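PDB 6FBM: gram-negative insecticidal protein from Chromobacterium piscinae, which is an insecticidal toxin that probably acts by perforating target-cell membranes through its membrane attack complex/perforin (MACPF) domain. Local coordinates for residues Ala185-Asp193 against Asp376-Lys384; Ala409-Gly419 against Tyr437-Asp447. All coordinates share one frame; numbering follows the deposited sequence.

Contact 1 (Ala185-Asp193 against Asp376-Lys384)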
ATOM      1  N   ALA A 185       8.841 -25.619  28.669  1.00 17.78           N
ATOM      2  CA  ALA A 185       7.873 -26.236  29.578  1.00 17.13           C
ATOM      3  C   ALA A 185       8.477 -26.476  30.942  1.00 17.17           C
ATOM      4  O   ALA A 185       9.589 -27.043  31.069  1.00 17.65           O
ATOM      5  CB  ALA A 185       7.315 -27.534  29.001  1.00 16.85           C
ATOM      6  N   ALA A 186       7.744 -26.024  31.959  1.00 15.80           N
ATOM      7  CA  ALA A 186       7.974 -26.430  33.332  1.00 16.22           C
ATOM      8  C   ALA A 186       6.962 -27.531  33.635  1.00 16.16           C
ATOM      9  O   ALA A 186       5.773 -27.247  33.811  1.00 14.87           O
ATOM     10  CB  ALA A 186       7.771 -25.258  34.265  1.00 16.57           C
ATOM     11  N   SER A 187       7.431 -28.781  33.672  1.00 16.43           N
ATOM     12  CA  SER A 187       6.532 -29.922  33.781  1.00 16.79           C
ATOM     13  C   SER A 187       6.617 -30.510  35.193  1.00 17.93           C
ATOM     14  O   SER A 187       7.712 -30.672  35.749  1.00 17.60           O
ATOM     15  CB  SER A 187       6.903 -30.981  32.754  1.00 16.69           C
ATOM     16  OG  SER A 187       6.647 -30.543  31.436  1.00 16.91           O
ATOM     17  N   LYS A 188       5.449 -30.827  35.744  1.00 18.33           N
ATOM     18  CA  LYS A 188       5.321 -31.574  36.965  1.00 19.93           C
ATOM     19  C   LYS A 188       5.201 -33.042  36.550  1.00 19.23           C
ATOM     20  O   LYS A 188       4.085 -33.555  36.393  1.00 17.56           O
ATOM     21  CB  LYS A 188       4.068 -31.083  37.706  1.00 22.88           C
ATOM     22  CG  LYS A 188       4.389 -29.876  38.598  1.00 25.28           C
ATOM     23  CD  LYS A 188       3.329 -28.805  38.852  1.00 27.54           C
ATOM     24  CE  LYS A 188       1.899 -29.276  38.804  1.00 30.73           C
ATOM     25  NZ  LYS A 188       1.022 -28.317  39.555  1.00 34.26           N
ATOM     26  N   THR A 189       6.331 -33.718  36.345  1.00 19.16           N
ATOM     27  CA  THR A 189       6.292 -35.057  35.744  1.00 20.51           C
ATOM     28  C   THR A 189       5.639 -36.119  36.632  1.00 22.33           C
ATOM     29  O   THR A 189       5.061 -37.076  36.142  1.00 22.02           O
ATOM     30  CB  THR A 189       7.689 -35.611  35.316  1.00 20.85           C
ATOM     31  OG1 THR A 189       8.584 -35.629  36.418  1.00 21.08           O
ATOM     32  CG2 THR A 189       8.311 -34.802  34.230  1.00 20.85           C
ATOM     33  N   LEU A 190       5.721 -35.933  37.942  1.00 25.28           N
ATOM     34  CA  LEU A 190       5.128 -36.838  38.912  1.00 25.36           C
ATOM     35  C   LEU A 190       3.601 -36.899  38.800  1.00 26.07           C
ATOM     36  O   LEU A 190       2.984 -37.836  39.311  1.00 26.44           O
ATOM     37  CB  LEU A 190       5.546 -36.491  40.341  1.00 24.10           C
ATOM     38  CG  LEU A 190       7.025 -36.298  40.644  1.00 24.89           C
ATOM     39  CD1 LEU A 190       7.222 -35.961  42.110  1.00 25.21           C
ATOM     40  CD2 LEU A 190       7.876 -37.464  40.166  1.00 25.00           C
ATOM     41  N   LYS A 191       2.993 -35.930  38.125  1.00 27.45           N
ATOM     42  CA  LYS A 191       1.557 -35.970  37.812  1.00 30.02           C
ATOM     43  C   LYS A 191       1.227 -36.521  36.424  1.00 32.33           C
ATOM     44  O   LYS A 191       0.096 -36.377  35.973  1.00 34.42           O
ATOM     45  CB  LYS A 191       0.953 -34.570  37.959  1.00 30.65           C
ATOM     46  CG  LYS A 191       1.210 -33.929  39.311  1.00 30.10           C
ATOM     47  CD  LYS A 191       0.307 -32.739  39.572  1.00 31.23           C
ATOM     48  CE  LYS A 191      -1.113 -33.108  39.941  1.00 31.10           C
ATOM     49  NZ  LYS A 191      -1.999 -31.971  39.578  1.00 31.27           N
ATOM     50  N   MET A 192       2.162 -37.215  35.778  1.00 37.61           N
ATOM     51  CA  MET A 192       2.165 -37.314  34.312  1.00 42.41           C
ATOM     52  C   MET A 192       2.323 -38.704  33.649  1.00 54.66           C
ATOM     53  O   MET A 192       2.921 -38.791  32.561  1.00 67.52           O
ATOM     54  CB  MET A 192       3.263 -36.364  33.796  1.00 38.67           C
ATOM     55  CG  MET A 192       2.829 -35.235  32.920  1.00 35.98           C
ATOM     56  SD  MET A 192       4.276 -34.478  32.156  1.00 29.39           S
ATOM     57  CE  MET A 192       4.681 -35.683  30.900  1.00 33.41           C
ATOM     58  N   ASP A 193       1.803 -39.779  34.259  1.00 59.12           N
ATOM     59  CA  ASP A 193       1.735 -41.104  33.576  1.00 63.30           C
ATOM     60  C   ASP A 193       3.081 -41.465  32.930  1.00 62.97           C
ATOM     61  O   ASP A 193       3.160 -41.962  31.798  1.00 53.26           O
ATOM     62  CB  ASP A 193       0.621 -41.117  32.512  1.00 71.66           C
ATOM     63  CG  ASP A 193      -0.771 -40.740  33.085  1.00 82.03           C
ATOM     64  OD1 ASP A 193      -1.059 -41.121  34.244  1.00 82.37           O
ATOM     65  OD2 ASP A 193      -1.576 -40.054  32.387  1.00 89.09           O
ATOM     66  N   ASP A 376       0.686 -32.132  50.027  1.00 17.56           N
ATOM     67  CA  ASP A 376       1.403 -31.762  48.827  1.00 18.11           C
ATOM     68  C   ASP A 376       1.119 -30.284  48.526  1.00 18.00           C
ATOM     69  O   ASP A 376       0.244 -29.960  47.738  1.00 17.49           O
ATOM     70  CB  ASP A 376       0.968 -32.687  47.678  1.00 17.69           C
ATOM     71  CG  ASP A 376       1.921 -32.640  46.480  1.00 17.63           C
ATOM     72  OD1 ASP A 376       2.755 -31.704  46.394  1.00 17.80           O
ATOM     73  OD2 ASP A 376       1.841 -33.564  45.637  1.00 16.09           O
ATOM     74  N   LEU A 377       1.865 -29.400  49.178  1.00 18.97           N
ATOM     75  CA  LEU A 377       1.539 -27.945  49.201  1.00 19.67           C
ATOM     76  C   LEU A 377       1.521 -27.304  47.804  1.00 19.40           C
ATOM     77  O   LEU A 377       0.560 -26.617  47.438  1.00 17.50           O
ATOM     78  CB  LEU A 377       2.546 -27.175  50.056  1.00 20.30           C
ATOM     79  CG  LEU A 377       2.282 -25.677  50.262  1.00 21.89           C
ATOM     80  CD1 LEU A 377       0.815 -25.324  50.553  1.00 22.80           C
ATOM     81  CD2 LEU A 377       3.182 -25.163  51.402  1.00 22.21           C
ATOM     82  N   PHE A 378       2.583 -27.577  47.042  1.00 18.82           N
ATOM     83  CA  PHE A 378       2.775 -27.015  45.709  1.00 18.38           C
ATOM     84  C   PHE A 378       2.200 -27.886  44.585  1.00 18.18           C
ATOM     85  O   PHE A 378       2.433 -27.602  43.417  1.00 17.19           O
ATOM     86  CB  PHE A 378       4.272 -26.790  45.498  1.00 18.53           C
ATOM     87  CG  PHE A 378       4.922 -26.064  46.638  1.00 17.91           C
ATOM     88  CD1 PHE A 378       4.619 -24.741  46.881  1.00 18.21           C
ATOM     89  CD2 PHE A 378       5.779 -26.714  47.481  1.00 18.17           C
ATOM     90  CE1 PHE A 378       5.162 -24.064  47.953  1.00 19.11           C
ATOM     91  CE2 PHE A 378       6.342 -26.061  48.570  1.00 19.37           C
ATOM     92  CZ  PHE A 378       6.047 -24.717  48.800  1.00 19.07           C
ATOM     93  N   ASP A 379       1.455 -28.942  44.950  1.00 18.44           N
ATOM     94  CA  ASP A 379       0.714 -29.775  44.015  1.00 19.11           C
ATOM     95  C   ASP A 379       1.667 -30.338  42.977  1.00 19.49           C
ATOM     96  O   ASP A 379       1.450 -30.230  41.767  1.00 21.10           O
ATOM     97  CB  ASP A 379      -0.429 -28.962  43.361  1.00 20.83           C
ATOM     98  CG  ASP A 379      -1.331 -29.783  42.471  1.00 22.80           C
ATOM     99  OD1 ASP A 379      -1.508 -31.000  42.720  1.00 24.29           O
ATOM    100  OD2 ASP A 379      -1.857 -29.194  41.500  1.00 25.37           O
ATOM    101  N   LEU A 380       2.774 -30.890  43.462  1.00 17.88           N
ATOM    102  CA  LEU A 380       3.808 -31.460  42.620  1.00 16.79           C
ATOM    103  C   LEU A 380       3.609 -32.921  42.280  1.00 16.34           C
ATOM    104  O   LEU A 380       4.387 -33.454  41.517  1.00 17.25           O
ATOM    105  CB  LEU A 380       5.149 -31.331  43.330  1.00 16.89           C
ATOM    106  CG  LEU A 380       5.576 -29.943  43.735  1.00 16.94           C
ATOM    107  CD1 LEU A 380       6.841 -29.974  44.537  1.00 16.41           C
ATOM    108  CD2 LEU A 380       5.739 -29.089  42.504  1.00 17.49           C
ATOM    109  N   GLY A 381       2.598 -33.566  42.857  1.00 16.16           N
ATOM    110  CA  GLY A 381       2.415 -35.019  42.760  1.00 15.83           C
ATOM    111  C   GLY A 381       3.423 -35.845  43.532  1.00 15.68           C
ATOM    112  O   GLY A 381       3.671 -37.003  43.172  1.00 16.02           O
ATOM    113  N   VAL A 382       4.013 -35.281  44.578  1.00 15.02           N
ATOM    114  CA  VAL A 382       4.909 -36.060  45.473  1.00 14.64           C
ATOM    115  C   VAL A 382       4.192 -37.058  46.375  1.00 14.03           C
ATOM    116  O   VAL A 382       4.803 -38.025  46.847  1.00 14.28           O
ATOM    117  CB  VAL A 382       5.805 -35.163  46.358  1.00 15.45           C
ATOM    118  CG1 VAL A 382       6.774 -34.369  45.508  1.00 15.94           C
ATOM    119  CG2 VAL A 382       4.994 -34.221  47.211  1.00 15.49           C
ATOM    120  N   LEU A 383       2.913 -36.778  46.651  1.00 13.22           N
ATOM    121  CA  LEU A 383       2.019 -37.715  47.289  1.00 12.58           C
ATOM    122  C   LEU A 383       1.120 -38.251  46.220  1.00 13.02           C
ATOM    123  O   LEU A 383       0.553 -37.489  45.437  1.00 13.40           O
ATOM    124  CB  LEU A 383       1.167 -37.020  48.346  1.00 12.38           C
ATOM    125  CG  LEU A 383       1.944 -36.332  49.479  1.00 12.43           C
ATOM    126  CD1 LEU A 383       0.982 -35.668  50.437  1.00 12.12           C
ATOM    127  CD2 LEU A 383       2.866 -37.313  50.199  1.00 12.30           C
ATOM    128  N   LYS A 384       0.972 -39.568  46.197  1.00 13.08           N
ATOM    129  CA  LYS A 384       0.067 -40.222  45.277  1.00 13.31           C
ATOM    130  C   LYS A 384      -0.542 -41.405  45.974  1.00 12.68           C
ATOM    131  O   LYS A 384       0.151 -42.100  46.709  1.00 12.65           O
ATOM    132  CB  LYS A 384       0.838 -40.685  44.043  1.00 14.48           C
ATOM    133  CG  LYS A 384      -0.025 -41.105  42.899  1.00 15.65           C
ATOM    134  CD  LYS A 384       0.764 -41.378  41.652  1.00 17.26           C
ATOM    135  CE  LYS A 384      -0.237 -41.687  40.541  1.00 18.30           C
ATOM    136  NZ  LYS A 384       0.506 -41.905  39.302  1.00 20.50           N
TER
HETATM  137  O   HOH W   1       6.396 -33.251  39.452  1.00 20.10           O
HETATM  138  O   HOH W   2       3.590 -40.549  38.654  1.00 22.29           O
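Asp-379 OD2 lies between two lysines of the facing segment: Lys-191 NZ at 3.4 Å in a weak hydrogen bond, and Lys-188 NZ at 3.6 Å in a salt bridge. The other oxygen, OD1, takes a further weak bond from Lys-191 NZ, so that lysine straddles the carboxylate. This salt-bridge network joins the chain just beyond strand 179-187, part of the large antiparallel sheet of the MACPF domain, to a loop of the C-terminal part of the chain, probably the beta-tripod portion. Lys-188 has the firmer bond as well, NZ to the backbone Asp-379 O at 3.0 Å, with the nitrogen tilted 30° from the carbonyl plane. A single residue thus meets this ammonium with both its main chain and its side chain. With CG anti to the backbone N (chi1 -175°), Asp-379 carries its carboxylate to the lysines, and both lysine chains cross the side chain at about a right angle.

Behind the charges, the loop is braced from within. Asp-379 closes a type I turn that begins at Asp-376, and Asp-376 OD1 accepts a hydrogen bond from Leu-380 N at 3.0 Å, which comes from above the carboxylate plane. Its OD2 receives a weak bond from Val-382 N.

Nearer the 3-10 segment 189-190, carbon meets backbone. The methylenes of Lys-191 run past Gly-381, CG coming 3.8 Å from CA of the glycine, while Leu-190 CB rests on the carbonyl oxygens of Leu-380 and Gly-381. Two waters bridge the segments. One accepts from Leu-190 N and donates to Leu-380 O; the other donates to Leu-190 O and accepts weakly from Lys-384 NZ. At the tip of the same leucine side chain, Leu-190 CD1 meets Val-382 CG1 at 3.8 Å.

Contact 2 (Ala409-Gly419 against Tyr437-Asp447); sequences AIPPQGYRALG and YVCVHQSLCAD
Cys-439 and Pro-411 touch at the apolar centre, where SG of the cysteine comes 3.7 Å from CB of the proline. Ala-409, Pro-412 and Ala-417 gather round the same sulfur at longer range. To one side Ala-409 CB presses obliquely on the Tyr-437 ring; to the other, Tyr-415 CB packs on Cys-439 CB. Leu-418 crosses Val-440 at about a right angle, CD1 to CG2 at 3.8 Å, and its CD2 lies near Cys-445 SG.

Further out comes an edge-to-face pair. The His-441 imidazole turns its edge to the Tyr-415 ring, planes at 82°, with CD2 of the histidine over the centre of the phenol face. The imidazole's own face carries Gly-414 O, and its ND1 donates in plane to Ser-443 OG at 2.7 Å, which should fix the ring's rotation; that hydroxyl also bonds with Glu-118 OE2. The phenol's polar end is held elsewhere, Tyr-415 OH bonding to Gly-381 O.

Tyr-437 reaches back through its hydroxyl to donate to Gly-419 O at 2.6 Å, in the carbonyl plane. A water accepts from Leu-418 N, donates to Val-438 O and donates weakly to Tyr-437 OH. Toward the polar edge, Arg-416 is bent at chi2 (-77°), which folds the guanidinium back so that NH1 binds Tyr-415 O at 2.9 Å, above the carbonyl plane. NE gives a weak bond to a water that donates to Asp-447 OD1.

The backbones are joined by Arg-416 N to Val-440 O at 2.8 Å, Val-440 N to Arg-416 O at 2.9 Å, and Gln-442 N to Gly-414 O. Arg-416 and Val-440 therefore form an antiparallel hydrogen-bonded pair, and the type II turn 412-415 leads into the outer strand of a small three-stranded antiparallel sheet.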
ATOM      1  N   ALA A 409       0.693 -50.897  51.754  1.00 16.58           N
ATOM      2  CA  ALA A 409       0.341 -50.198  50.552  1.00 16.55           C
ATOM      3  C   ALA A 409       1.267 -50.694  49.444  1.00 16.23           C
ATOM      4  O   ALA A 409       2.476 -50.835  49.637  1.00 18.14           O
ATOM      5  CB  ALA A 409       0.480 -48.701  50.754  1.00 17.03           C
ATOM      6  N   ILE A 410       0.677 -51.028  48.312  1.00 15.24           N
ATOM      7  CA  ILE A 410       1.423 -51.246  47.097  1.00 14.89           C
ATOM      8  C   ILE A 410       1.546 -49.864  46.454  1.00 14.26           C
ATOM      9  O   ILE A 410       0.533 -49.293  46.032  1.00 13.29           O
ATOM     10  CB  ILE A 410       0.729 -52.233  46.131  1.00 14.43           C
ATOM     11  CG1 ILE A 410       0.455 -53.567  46.810  1.00 13.97           C
ATOM     12  CG2 ILE A 410       1.618 -52.473  44.914  1.00 14.79           C
ATOM     13  CD1 ILE A 410      -0.535 -54.439  46.062  1.00 14.41           C
ATOM     14  N   PRO A 411       2.768 -49.314  46.404  1.00 14.54           N
ATOM     15  CA  PRO A 411       2.891 -47.977  45.825  1.00 15.41           C
ATOM     16  C   PRO A 411       2.865 -48.006  44.308  1.00 17.43           C
ATOM     17  O   PRO A 411       3.329 -48.991  43.693  1.00 19.29           O
ATOM     18  CB  PRO A 411       4.266 -47.500  46.301  1.00 14.84           C
ATOM     19  CG  PRO A 411       4.842 -48.612  47.133  1.00 14.66           C
ATOM     20  CD  PRO A 411       4.076 -49.851  46.802  1.00 14.02           C
ATOM     21  N   PRO A 412       2.359 -46.922  43.678  1.00 19.28           N
ATOM     22  CA  PRO A 412       2.562 -46.801  42.216  1.00 19.14           C
ATOM     23  C   PRO A 412       4.037 -46.634  41.913  1.00 20.16           C
ATOM     24  O   PRO A 412       4.816 -46.284  42.803  1.00 17.67           O
ATOM     25  CB  PRO A 412       1.805 -45.542  41.849  1.00 18.36           C
ATOM     26  CG  PRO A 412       1.755 -44.745  43.124  1.00 18.98           C
ATOM     27  CD  PRO A 412       1.729 -45.717  44.256  1.00 18.53           C
ATOM     28  N   GLN A 413       4.393 -46.895  40.658  1.00 25.63           N
ATOM     29  CA  GLN A 413       5.780 -46.854  40.191  1.00 29.89           C
ATOM     30  C   GLN A 413       6.462 -45.537  40.596  1.00 27.62           C
ATOM     31  O   GLN A 413       5.938 -44.443  40.299  1.00 25.44           O
ATOM     32  CB  GLN A 413       5.867 -47.015  38.649  1.00 37.22           C
ATOM     33  CG  GLN A 413       7.311 -47.213  38.116  1.00 43.33           C
ATOM     34  CD  GLN A 413       7.928 -48.563  38.548  1.00 51.02           C
ATOM     35  OE1 GLN A 413       7.201 -49.474  38.998  1.00 53.59           O
ATOM     36  NE2 GLN A 413       9.253 -48.675  38.464  1.00 55.75           N
ATOM     37  N   GLY A 414       7.598 -45.673  41.292  1.00 23.86           N
ATOM     38  CA  GLY A 414       8.389 -44.536  41.748  1.00 22.28           C
ATOM     39  C   GLY A 414       8.100 -44.023  43.150  1.00 21.24           C
ATOM     40  O   GLY A 414       8.824 -43.160  43.627  1.00 20.93           O
ATOM     41  N   TYR A 415       7.060 -44.545  43.810  1.00 19.64           N
ATOM     42  CA  TYR A 415       6.690 -44.099  45.157  1.00 19.11           C
ATOM     43  C   TYR A 415       6.962 -45.174  46.230  1.00 18.57           C
ATOM     44  O   TYR A 415       7.310 -46.300  45.921  1.00 17.46           O
ATOM     45  CB  TYR A 415       5.235 -43.675  45.170  1.00 17.65           C
ATOM     46  CG  TYR A 415       4.926 -42.541  44.252  1.00 17.67           C
ATOM     47  CD1 TYR A 415       4.887 -42.725  42.868  1.00 17.30           C
ATOM     48  CD2 TYR A 415       4.648 -41.253  44.755  1.00 17.28           C
ATOM     49  CE1 TYR A 415       4.603 -41.669  42.015  1.00 17.11           C
ATOM     50  CE2 TYR A 415       4.357 -40.189  43.899  1.00 16.71           C
ATOM     51  CZ  TYR A 415       4.340 -40.403  42.541  1.00 16.85           C
ATOM     52  OH  TYR A 415       4.047 -39.368  41.724  1.00 15.65           O
ATOM     53  N   ARG A 416       6.824 -44.785  47.492  1.00 19.75           N
ATOM     54  CA  ARG A 416       7.093 -45.669  48.625  1.00 20.24           C
ATOM     55  C   ARG A 416       6.067 -45.451  49.709  1.00 20.36           C
ATOM     56  O   ARG A 416       5.594 -44.337  49.896  1.00 20.27           O
ATOM     57  CB  ARG A 416       8.449 -45.325  49.251  1.00 20.86           C
ATOM     58  CG  ARG A 416       9.632 -45.401  48.323  1.00 19.77           C
ATOM     59  CD  ARG A 416      10.035 -46.841  48.091  1.00 19.86           C
ATOM     60  NE  ARG A 416      11.200 -46.844  47.225  1.00 20.59           N
ATOM     61  CZ  ARG A 416      11.192 -46.719  45.902  1.00 20.17           C
ATOM     62  NH1 ARG A 416      10.061 -46.638  45.229  1.00 20.15           N
ATOM     63  NH2 ARG A 416      12.350 -46.683  45.262  1.00 20.92           N
ATOM     64  N   ALA A 417       5.748 -46.513  50.441  1.00 19.84           N
ATOM     65  CA  ALA A 417       4.888 -46.404  51.617  1.00 18.28           C
ATOM     66  C   ALA A 417       5.755 -46.212  52.864  1.00 17.53           C
ATOM     67  O   ALA A 417       6.877 -46.698  52.936  1.00 16.76           O
ATOM     68  CB  ALA A 417       4.017 -47.636  51.745  1.00 18.08           C
ATOM     69  N   LEU A 418       5.235 -45.447  53.818  1.00 16.23           N
ATOM     70  CA  LEU A 418       5.966 -45.111  55.036  1.00 14.53           C
ATOM     71  C   LEU A 418       5.545 -45.930  56.254  1.00 13.42           C
ATOM     72  O   LEU A 418       6.294 -46.009  57.233  1.00 12.64           O
ATOM     73  CB  LEU A 418       5.812 -43.638  55.348  1.00 14.84           C
ATOM     74  CG  LEU A 418       6.162 -42.660  54.217  1.00 15.76           C
ATOM     75  CD1 LEU A 418       6.234 -41.236  54.769  1.00 15.56           C
ATOM     76  CD2 LEU A 418       7.491 -43.030  53.542  1.00 15.64           C
ATOM     77  N   GLY A 419       4.374 -46.571  56.182  1.00 12.04           N
ATOM     78  CA  GLY A 419       3.911 -47.415  57.257  1.00 11.32           C
ATOM     79  C   GLY A 419       2.817 -48.369  56.865  1.00 10.71           C
ATOM     80  O   GLY A 419       2.012 -48.068  55.994  1.00 10.47           O
ATOM     81  N   TYR A 437      -4.975 -42.193  52.428  1.00 12.97           N
ATOM     82  CA  TYR A 437      -3.635 -42.781  52.480  1.00 11.96           C
ATOM     83  C   TYR A 437      -2.901 -42.510  51.173  1.00 11.75           C
ATOM     84  O   TYR A 437      -3.459 -42.680  50.081  1.00 10.34           O
ATOM     85  CB  TYR A 437      -3.681 -44.290  52.724  1.00 11.87           C
ATOM     86  CG  TYR A 437      -2.337 -44.913  53.049  1.00 11.67           C
ATOM     87  CD1 TYR A 437      -1.462 -45.273  52.045  1.00 11.86           C
ATOM     88  CD2 TYR A 437      -1.956 -45.146  54.369  1.00 12.00           C
ATOM     89  CE1 TYR A 437      -0.223 -45.841  52.339  1.00 12.48           C
ATOM     90  CE2 TYR A 437      -0.730 -45.729  54.671  1.00 12.38           C
ATOM     91  CZ  TYR A 437       0.125 -46.089  53.656  1.00 12.45           C
ATOM     92  OH  TYR A 437       1.336 -46.659  53.949  1.00 12.87           O
ATOM     93  N   VAL A 438      -1.631 -42.120  51.306  1.00 11.88           N
ATOM     94  CA  VAL A 438      -0.784 -41.898  50.161  1.00 12.29           C
ATOM     95  C   VAL A 438       0.577 -42.495  50.373  1.00 12.47           C
ATOM     96  O   VAL A 438       1.025 -42.698  51.513  1.00 13.05           O
ATOM     97  CB  VAL A 438      -0.623 -40.388  49.830  1.00 12.46           C
ATOM     98  CG1 VAL A 438      -1.965 -39.795  49.461  1.00 12.83           C
ATOM     99  CG2 VAL A 438       0.009 -39.624  50.994  1.00 12.57           C
ATOM    100  N   CYS A 439       1.221 -42.763  49.244  1.00 12.55           N
ATOM    101  CA  CYS A 439       2.640 -43.043  49.193  1.00 12.75           C
ATOM    102  C   CYS A 439       3.353 -41.768  48.820  1.00 13.42           C
ATOM    103  O   CYS A 439       2.737 -40.830  48.322  1.00 13.31           O
ATOM    104  CB  CYS A 439       2.905 -44.131  48.162  1.00 12.08           C
ATOM    105  SG  CYS A 439       2.063 -45.637  48.566  1.00 11.24           S
ATOM    106  N   VAL A 440       4.656 -41.765  49.044  1.00 14.46           N
ATOM    107  CA  VAL A 440       5.485 -40.595  48.892  1.00 15.79           C
ATOM    108  C   VAL A 440       6.489 -40.913  47.814  1.00 16.87           C
ATOM    109  O   VAL A 440       6.964 -42.043  47.744  1.00 17.97           O
ATOM    110  CB  VAL A 440       6.194 -40.276  50.225  1.00 16.79           C
ATOM    111  CG1 VAL A 440       7.062 -39.009  50.095  1.00 17.04           C
ATOM    112  CG2 VAL A 440       5.146 -40.073  51.317  1.00 17.08           C
ATOM    113  N   HIS A 441       6.792 -39.942  46.958  1.00 18.05           N
ATOM    114  CA  HIS A 441       7.721 -40.185  45.858  1.00 19.53           C
ATOM    115  C   HIS A 441       9.125 -40.476  46.402  1.00 20.87           C
ATOM    116  O   HIS A 441       9.562 -39.844  47.363  1.00 21.49           O
ATOM    117  CB  HIS A 441       7.760 -39.017  44.846  1.00 19.66           C
ATOM    118  CG  HIS A 441       8.476 -39.363  43.577  1.00 18.96           C
ATOM    119  ND1 HIS A 441       9.757 -38.935  43.309  1.00 19.32           N
ATOM    120  CD2 HIS A 441       8.099 -40.093  42.506  1.00 18.86           C
ATOM    121  CE1 HIS A 441      10.148 -39.405  42.136  1.00 19.22           C
ATOM    122  NE2 HIS A 441       9.167 -40.127  41.636  1.00 19.27           N
ATOM    123  N   GLN A 442       9.752 -41.486  45.796  1.00 23.91           N
ATOM    124  CA  GLN A 442      11.154 -41.907  45.974  1.00 26.61           C
ATOM    125  C   GLN A 442      12.131 -40.776  46.328  1.00 26.43           C
ATOM    126  O   GLN A 442      12.892 -40.866  47.289  1.00 27.00           O
ATOM    127  CB  GLN A 442      11.575 -42.596  44.653  1.00 30.71           C
ATOM    128  CG  GLN A 442      13.058 -42.869  44.390  1.00 35.00           C
ATOM    129  CD  GLN A 442      13.246 -43.847  43.221  1.00 38.73           C
ATOM    130  OE1 GLN A 442      12.401 -43.915  42.302  1.00 35.66           O
ATOM    131  NE2 GLN A 442      14.353 -44.629  43.259  1.00 40.72           N
ATOM    132  N   SER A 443      12.082 -39.712  45.533  1.00 24.10           N
ATOM    133  CA  SER A 443      12.942 -38.557  45.675  1.00 23.94           C
ATOM    134  C   SER A 443      12.950 -37.926  47.074  1.00 23.98           C
ATOM    135  O   SER A 443      13.976 -37.384  47.498  1.00 26.20           O
ATOM    136  CB  SER A 443      12.540 -37.505  44.644  1.00 24.69           C
ATOM    137  OG  SER A 443      11.161 -37.171  44.769  1.00 24.25           O
ATOM    138  N   LEU A 444      11.820 -37.999  47.778  1.00 23.17           N
ATOM    139  CA  LEU A 444      11.699 -37.446  49.127  1.00 22.06           C
ATOM    140  C   LEU A 444      11.987 -38.452  50.227  1.00 23.33           C
ATOM    141  O   LEU A 444      11.999 -38.095  51.410  1.00 22.92           O
ATOM    142  CB  LEU A 444      10.288 -36.902  49.336  1.00 21.12           C
ATOM    143  CG  LEU A 444       9.714 -36.023  48.234  1.00 19.57           C
ATOM    144  CD1 LEU A 444       8.416 -35.395  48.746  1.00 18.48           C
ATOM    145  CD2 LEU A 444      10.709 -34.951  47.832  1.00 18.84           C
ATOM    146  N   CYS A 445      12.233 -39.708  49.861  1.00 23.99           N
ATOM    147  CA  CYS A 445      12.382 -40.770  50.842  1.00 24.21           C
ATOM    148  C   CYS A 445      13.767 -41.372  50.802  1.00 24.47           C
ATOM    149  O   CYS A 445      14.490 -41.260  49.801  1.00 24.87           O
ATOM    150  CB  CYS A 445      11.367 -41.872  50.577  1.00 25.25           C
ATOM    151  SG  CYS A 445       9.666 -41.301  50.520  1.00 24.14           S
ATOM    152  N   ALA A 446      14.114 -42.007  51.923  1.00 24.95           N
ATOM    153  CA  ALA A 446      15.327 -42.810  52.077  1.00 25.01           C
ATOM    154  C   ALA A 446      14.912 -44.249  52.362  1.00 24.78           C
ATOM    155  O   ALA A 446      14.017 -44.479  53.180  1.00 25.30           O
ATOM    156  CB  ALA A 446      16.162 -42.275  53.223  1.00 24.04           C
ATOM    157  N   ASP A 447      15.572 -45.206  51.707  1.00 24.06           N
ATOM    158  CA  ASP A 447      15.360 -46.634  51.990  1.00 25.05           C
ATOM    159  C   ASP A 447      15.517 -46.915  53.477  1.00 25.36           C
ATOM    160  O   ASP A 447      16.311 -46.255  54.163  1.00 24.58           O
ATOM    161  CB  ASP A 447      16.376 -47.503  51.227  1.00 24.64           C
ATOM    162  CG  ASP A 447      16.199 -47.439  49.721  1.00 24.91           C
ATOM    163  OD1 ASP A 447      15.077 -47.128  49.240  1.00 24.38           O
ATOM    164  OD2 ASP A 447      17.193 -47.734  49.027  1.00 24.36           O
TER
HETATM  165  O   HOH W   3      12.616 -48.286  49.689  1.00 17.06           O
HETATM  166  O   HOH W   4       2.864 -43.983  53.022  1.00  9.07           O

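How the contacts relate
The two contacts come in series along the chain, contact 1 closing before contact 2 opens, and their centres lie about 14 Å apart. They share one small antiparallel sheet: strand 383-384, which ends the second segment of contact 1, flanks the central strand 439-441 of contact 2, and 415-416 lies on its other side. Val-382 O probably bonds to His-441 N at 2.8 Å, and Leu-190 packs on the imidazole of that histidine. Contact 1 thus joins the MACPF domain to this sheet, while contact 2 builds the sheet's far half. Together they link the putative membrane-acting domain to the C-terminal region through side-chain and backbone bonds and bridging waters.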